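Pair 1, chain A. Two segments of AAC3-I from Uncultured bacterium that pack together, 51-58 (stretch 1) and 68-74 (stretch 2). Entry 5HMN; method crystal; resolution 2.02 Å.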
# COMPACT_ATOMS: atom_id res chain seq x y z
N SER A 51 14.52 -5.03 4.30
CA SER A 51 14.01 -4.80 2.95
C SER A 51 14.08 -3.32 2.61
O SER A 51 14.21 -2.47 3.49
CB SER A 51 12.58 -5.31 2.82
OG SER A 51 11.69 -4.58 3.65
N ASP A 52 13.98 -3.02 1.32
CA ASP A 52 14.12 -1.66 0.80
C ASP A 52 12.93 -0.76 1.13
O ASP A 52 13.07 0.46 1.20
CB ASP A 52 14.30 -1.69 -0.72
CG ASP A 52 15.52 -2.49 -1.14
OD1 ASP A 52 16.65 -2.00 -0.92
OD2 ASP A 52 15.35 -3.59 -1.70
N TYR A 53 11.76 -1.37 1.31
CA TYR A 53 10.52 -0.60 1.33
C TYR A 53 9.80 -0.57 2.68
O TYR A 53 8.94 0.29 2.91
CB TYR A 53 9.57 -1.14 0.26
CG TYR A 53 9.19 -2.60 0.45
CD1 TYR A 53 8.04 -2.95 1.15
CD2 TYR A 53 9.97 -3.61 -0.08
CE1 TYR A 53 7.69 -4.28 1.32
CE2 TYR A 53 9.63 -4.94 0.09
CZ TYR A 53 8.49 -5.27 0.79
OH TYR A 53 8.15 -6.59 0.96
N PHE A 54 10.13 -1.50 3.57
CA PHE A 54 9.43 -1.56 4.86
C PHE A 54 10.05 -0.61 5.88
O PHE A 54 11.27 -0.54 6.01
CB PHE A 54 9.42 -2.99 5.41
CG PHE A 54 8.63 -3.14 6.69
CD1 PHE A 54 7.25 -3.03 6.68
CD2 PHE A 54 9.28 -3.37 7.89
CE1 PHE A 54 6.52 -3.17 7.85
CE2 PHE A 54 8.55 -3.51 9.07
CZ PHE A 54 7.17 -3.40 9.05
N ILE A 55 9.20 0.11 6.61
CA ILE A 55 9.64 1.03 7.64
C ILE A 55 8.88 0.78 8.95
O ILE A 55 7.65 0.80 8.98
CB ILE A 55 9.44 2.51 7.22
CG1 ILE A 55 10.25 2.82 5.96
CG2 ILE A 55 9.83 3.45 8.35
CD1 ILE A 55 10.05 4.22 5.42
N ALA A 56 9.62 0.55 10.02
CA ALA A 56 9.01 0.35 11.34
C ALA A 56 9.58 1.34 12.34
O ALA A 56 10.79 1.38 12.56
CB ALA A 56 9.24 -1.08 11.81
N LEU A 57 8.71 2.15 12.93
CA LEU A 57 9.12 3.13 13.93
C LEU A 57 8.56 2.78 15.30
O LEU A 57 7.41 2.34 15.41
CB LEU A 57 8.67 4.54 13.53
CG LEU A 57 9.10 5.07 12.16
CD1 LEU A 57 8.60 6.50 11.96
CD2 LEU A 57 10.61 5.00 12.00
N ALA A 58 9.36 2.98 16.33
CA ALA A 58 8.91 2.74 17.70
C ALA A 58 9.13 3.97 18.57
O ALA A 58 10.18 4.61 18.50
CB ALA A 58 9.63 1.54 18.29
N GLY A 68 3.98 3.15 18.10
CA GLY A 68 4.74 2.80 16.93
C GLY A 68 4.01 2.96 15.62
O GLY A 68 2.81 3.24 15.57
N LEU A 69 4.76 2.76 14.53
CA LEU A 69 4.27 2.98 13.18
C LEU A 69 4.89 1.97 12.23
O LEU A 69 6.10 1.71 12.29
CB LEU A 69 4.58 4.41 12.75
CG LEU A 69 4.29 4.88 11.32
CD1 LEU A 69 3.93 6.36 11.35
CD2 LEU A 69 5.49 4.65 10.41
N ALA A 70 4.07 1.39 11.36
CA ALA A 70 4.55 0.52 10.28
C ALA A 70 4.14 1.11 8.94
O ALA A 70 2.97 1.45 8.73
CB ALA A 70 4.00 -0.88 10.44
N ALA A 71 5.09 1.23 8.02
CA ALA A 71 4.82 1.86 6.73
C ALA A 71 5.57 1.17 5.59
O ALA A 71 6.57 0.50 5.80
CB ALA A 71 5.19 3.33 6.78
N TYR A 72 5.06 1.37 4.38
CA TYR A 72 5.66 0.79 3.18
C TYR A 72 5.98 1.88 2.17
O TYR A 72 5.12 2.70 1.85
CB TYR A 72 4.72 -0.24 2.55
CG TYR A 72 4.43 -1.46 3.42
CD1 TYR A 72 3.40 -1.44 4.34
CD2 TYR A 72 5.18 -2.62 3.29
CE1 TYR A 72 3.13 -2.55 5.14
CE2 TYR A 72 4.92 -3.73 4.07
CZ TYR A 72 3.89 -3.69 4.99
OH TYR A 72 3.63 -4.79 5.77
N GLU A 73 7.22 1.91 1.68
CA GLU A 73 7.56 2.84 0.62
C GLU A 73 7.19 2.25 -0.74
O GLU A 73 7.63 1.16 -1.10
CB GLU A 73 9.05 3.18 0.64
CG GLU A 73 9.46 4.15 -0.46
CD GLU A 73 10.96 4.35 -0.54
OE1 GLU A 73 11.70 3.68 0.21
OE2 GLU A 73 11.40 5.19 -1.36
N LEU A 74 6.37 2.99 -1.49
CA LEU A 74 5.92 2.52 -2.79
C LEU A 74 6.62 3.27 -3.91
O LEU A 74 6.26 4.41 -4.23
CB LEU A 74 4.40 2.69 -2.92
CG LEU A 74 3.48 1.53 -2.48
CD1 LEU A 74 3.86 0.98 -1.12
CD2 LEU A 74 2.03 1.98 -2.49

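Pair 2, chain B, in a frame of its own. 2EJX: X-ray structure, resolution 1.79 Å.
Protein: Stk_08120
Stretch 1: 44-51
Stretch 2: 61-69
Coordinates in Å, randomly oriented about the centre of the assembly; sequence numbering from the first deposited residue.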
# COMPACT_ATOMS: atom_id res chain seq x y z
N ILE B 44 8.74 3.99 -12.97
CA ILE B 44 9.61 4.99 -13.57
C ILE B 44 10.33 5.95 -12.59
O ILE B 44 11.39 5.61 -12.04
CB ILE B 44 8.71 5.77 -14.55
CG1 ILE B 44 7.34 6.04 -13.89
CG2 ILE B 44 8.45 4.90 -15.80
CD1 ILE B 44 6.53 7.21 -14.50
N GLU B 45 9.76 7.15 -12.41
CA GLU B 45 10.20 8.15 -11.44
C GLU B 45 9.78 7.63 -10.05
O GLU B 45 8.72 7.00 -9.93
CB GLU B 45 9.46 9.45 -11.77
CG GLU B 45 10.18 10.77 -11.51
CD GLU B 45 9.24 11.97 -11.74
OE1 GLU B 45 8.90 12.26 -12.91
OE2 GLU B 45 8.81 12.60 -10.73
N PRO B 46 10.61 7.89 -9.00
CA PRO B 46 10.49 7.15 -7.70
C PRO B 46 9.23 7.47 -6.89
O PRO B 46 8.88 6.72 -5.95
CB PRO B 46 11.74 7.60 -6.93
CG PRO B 46 12.03 8.99 -7.48
CD PRO B 46 11.67 8.91 -8.95
N GLU B 47 8.57 8.56 -7.24
CA GLU B 47 7.38 8.94 -6.51
C GLU B 47 6.09 8.83 -7.32
O GLU B 47 5.07 9.29 -6.86
CB GLU B 47 7.53 10.34 -5.92
CG GLU B 47 8.76 10.46 -5.01
CD GLU B 47 8.61 11.54 -3.97
OE1 GLU B 47 8.65 12.73 -4.34
OE2 GLU B 47 8.46 11.20 -2.77
N ILE B 48 6.16 8.25 -8.53
CA ILE B 48 4.97 8.10 -9.38
C ILE B 48 4.75 6.67 -9.79
O ILE B 48 5.70 5.94 -10.03
CB ILE B 48 5.05 8.98 -10.68
CG1 ILE B 48 5.54 10.38 -10.37
CG2 ILE B 48 3.69 9.05 -11.36
CD1 ILE B 48 5.99 11.13 -11.60
N PHE B 49 3.48 6.26 -9.90
CA PHE B 49 3.20 4.93 -10.34
C PHE B 49 1.95 4.87 -11.20
O PHE B 49 1.07 5.72 -11.08
CB PHE B 49 3.03 4.00 -9.12
CG PHE B 49 1.73 4.18 -8.43
CD1 PHE B 49 0.64 3.36 -8.77
CD2 PHE B 49 1.58 5.16 -7.45
CE1 PHE B 49 -0.57 3.51 -8.16
CE2 PHE B 49 0.36 5.32 -6.82
CZ PHE B 49 -0.72 4.50 -7.18
N GLU B 50 1.91 3.86 -12.04
CA GLU B 50 0.68 3.43 -12.72
C GLU B 50 0.57 1.93 -12.52
O GLU B 50 1.55 1.18 -12.69
CB GLU B 50 0.77 3.75 -14.22
CG GLU B 50 1.11 5.18 -14.52
CD GLU B 50 1.74 5.40 -15.89
OE1 GLU B 50 1.39 4.65 -16.84
OE2 GLU B 50 2.60 6.31 -16.00
N ALA B 51 -0.64 1.48 -12.22
CA ALA B 51 -0.85 0.07 -12.05
C ALA B 51 -2.21 -0.37 -12.62
O ALA B 51 -3.10 0.45 -12.81
CB ALA B 51 -0.76 -0.30 -10.55
N LYS B 61 -7.54 0.54 -13.75
CA LYS B 61 -6.24 1.20 -13.97
C LYS B 61 -6.09 2.26 -12.92
O LYS B 61 -6.94 3.16 -12.82
CB LYS B 61 -6.21 1.88 -15.34
CG LYS B 61 -5.87 0.98 -16.46
CD LYS B 61 -6.08 1.68 -17.81
CE LYS B 61 -4.80 2.24 -18.39
NZ LYS B 61 -4.48 3.59 -17.87
N VAL B 62 -5.04 2.17 -12.12
CA VAL B 62 -4.81 3.16 -11.09
C VAL B 62 -3.42 3.80 -11.33
O VAL B 62 -2.49 3.15 -11.84
CB VAL B 62 -5.01 2.57 -9.65
CG1 VAL B 62 -4.09 1.41 -9.41
CG2 VAL B 62 -4.84 3.61 -8.56
N LYS B 63 -3.33 5.10 -11.05
CA LYS B 63 -2.03 5.79 -11.07
C LYS B 63 -2.03 6.84 -9.96
O LYS B 63 -3.07 7.18 -9.40
CB LYS B 63 -1.74 6.43 -12.44
CG LYS B 63 -2.60 7.66 -12.70
CD LYS B 63 -2.49 8.04 -14.17
CE LYS B 63 -3.06 9.45 -14.42
NZ LYS B 63 -4.49 9.35 -14.69
N GLY B 64 -0.88 7.32 -9.56
CA GLY B 64 -0.84 8.22 -8.43
C GLY B 64 0.57 8.66 -8.05
O GLY B 64 1.52 8.38 -8.78
N ARG B 65 0.67 9.31 -6.91
CA ARG B 65 1.91 9.98 -6.44
C ARG B 65 2.07 9.79 -4.95
O ARG B 65 1.12 9.82 -4.21
CB ARG B 65 1.86 11.49 -6.77
CG ARG B 65 3.14 12.30 -6.38
CD ARG B 65 3.47 13.39 -7.42
NE ARG B 65 4.93 13.53 -7.49
CZ ARG B 65 5.61 13.89 -8.58
NH1 ARG B 65 4.99 14.16 -9.72
NH2 ARG B 65 6.94 13.97 -8.52
N VAL B 66 3.33 9.62 -4.52
CA VAL B 66 3.68 9.42 -3.12
C VAL B 66 4.27 10.71 -2.56
O VAL B 66 5.12 11.37 -3.20
CB VAL B 66 4.72 8.30 -2.99
CG1 VAL B 66 5.16 8.14 -1.53
CG2 VAL B 66 4.20 7.00 -3.57
N TYR B 67 3.79 11.09 -1.38
CA TYR B 67 4.31 12.22 -0.66
C TYR B 67 4.80 11.71 0.68
O TYR B 67 4.09 10.97 1.38
CB TYR B 67 3.23 13.28 -0.47
CG TYR B 67 2.65 13.76 -1.78
CD1 TYR B 67 3.22 14.86 -2.45
CD2 TYR B 67 1.56 13.11 -2.38
CE1 TYR B 67 2.71 15.32 -3.66
CE2 TYR B 67 1.02 13.57 -3.61
CZ TYR B 67 1.61 14.68 -4.23
OH TYR B 67 1.14 15.15 -5.44
N LYS B 68 6.04 12.06 0.99
CA LYS B 68 6.67 11.72 2.25
C LYS B 68 6.60 12.88 3.25
O LYS B 68 6.81 14.05 2.89
CB LYS B 68 8.12 11.27 1.99
CG LYS B 68 8.25 10.14 0.96
CD LYS B 68 9.66 9.59 0.90
CE LYS B 68 9.90 8.58 -0.24
NZ LYS B 68 10.13 9.07 -1.63
N GLY B 69 6.28 12.56 4.50
CA GLY B 69 6.21 13.55 5.55
C GLY B 69 6.91 13.06 6.79
O GLY B 69 7.51 11.99 6.81
O HOH W 1 8.64 7.15 -3.18
O HOH W 2 5.76 13.71 -4.46

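Where pair 1 sets an aromatic pair across its two strands, pair 2 sets charge: Phe54(A) and Tyr72(A) match Ile48(B) and Arg65(B), a non-hydrogen-bonded antiparallel pair in both. In pair 1 the edge of the Phe54(A) ring meets the face of Tyr72(A), with centroids 5.3 Å apart, planes at 61° and Phe54(A) CD1 3.6 Å from Tyr72(A) CE2. In pair 2 Ile48(B) CD1 lies over one face of the Arg65(B) guanidinium, 3.7 Å from Arg65(B) NH1, so an aliphatic tip covers one face of a flat charged group. The same group also reaches Glu45(B), at the position of Ser51(A): Arg65(B) NH2 and Glu45(B) OE2, 3.2 Å apart, form a salt bridge with a weak hydrogen bond.

The backbone beneath is nearly the same. Fourteen central residues superpose with an RMSD of 0.5 Å, and the strands run antiparallel at 175° in pair 1 and 174° in pair 2. The ladder opens just before the first strand, where Glu73(A) N donates to Tyr53(A) O (2.7 Å) and, at the matching positions, Val66(B) N donates to Glu47(B) O (2.9 Å). Reciprocal bonds follow: Ile55(A) N to Ala71(A) O and Ala71(A) N to Ile55(A) O, both 2.8 Å, correspond to Phe49(B) N to Gly64(B) O (3.1 Å) and Gly64(B) N to Phe49(B) O (2.9 Å).

At this rung, bulk is redistributed. Ile55(A) faces the small Ala71(A), with their CB atoms 4.4 Å apart. Phe49(B), with chi1 in p, instead lays its ring against the opposite backbone, Gly64(B) N over one face; an ideal CB on Gly64(B) would lie 2.9 Å from Phe49(B) CE2, a clash. On the same face of each sheet, Leu57(A) CD1 meets Leu69(A) CD2 at 3.9 Å, whereas the shorter Ala51(B) brings its CB to 3.9 Å from Val62(B) CG1.

The other face carries Ala56(A) and Ala70(A) in pair 1, but Glu50(B) and Lys63(B) in pair 2, which touch through aliphatic carbons, Glu50(B) CG and Lys63(B) CB, at 3.7 Å.

Tyr53(A) and Glu47(B) also part ways. The tyrosine, chi1 p, brings CD1 to 3.6 Å from Tyr72(A) CD2, an edge-to-edge approach. The glutamate, chi1 m, forms a salt bridge between its OE2 and Lys68(B) NZ at 2.9 Å, while water 2 links Glu47(B) OE1, Arg65(B) NE and Val66(B) O.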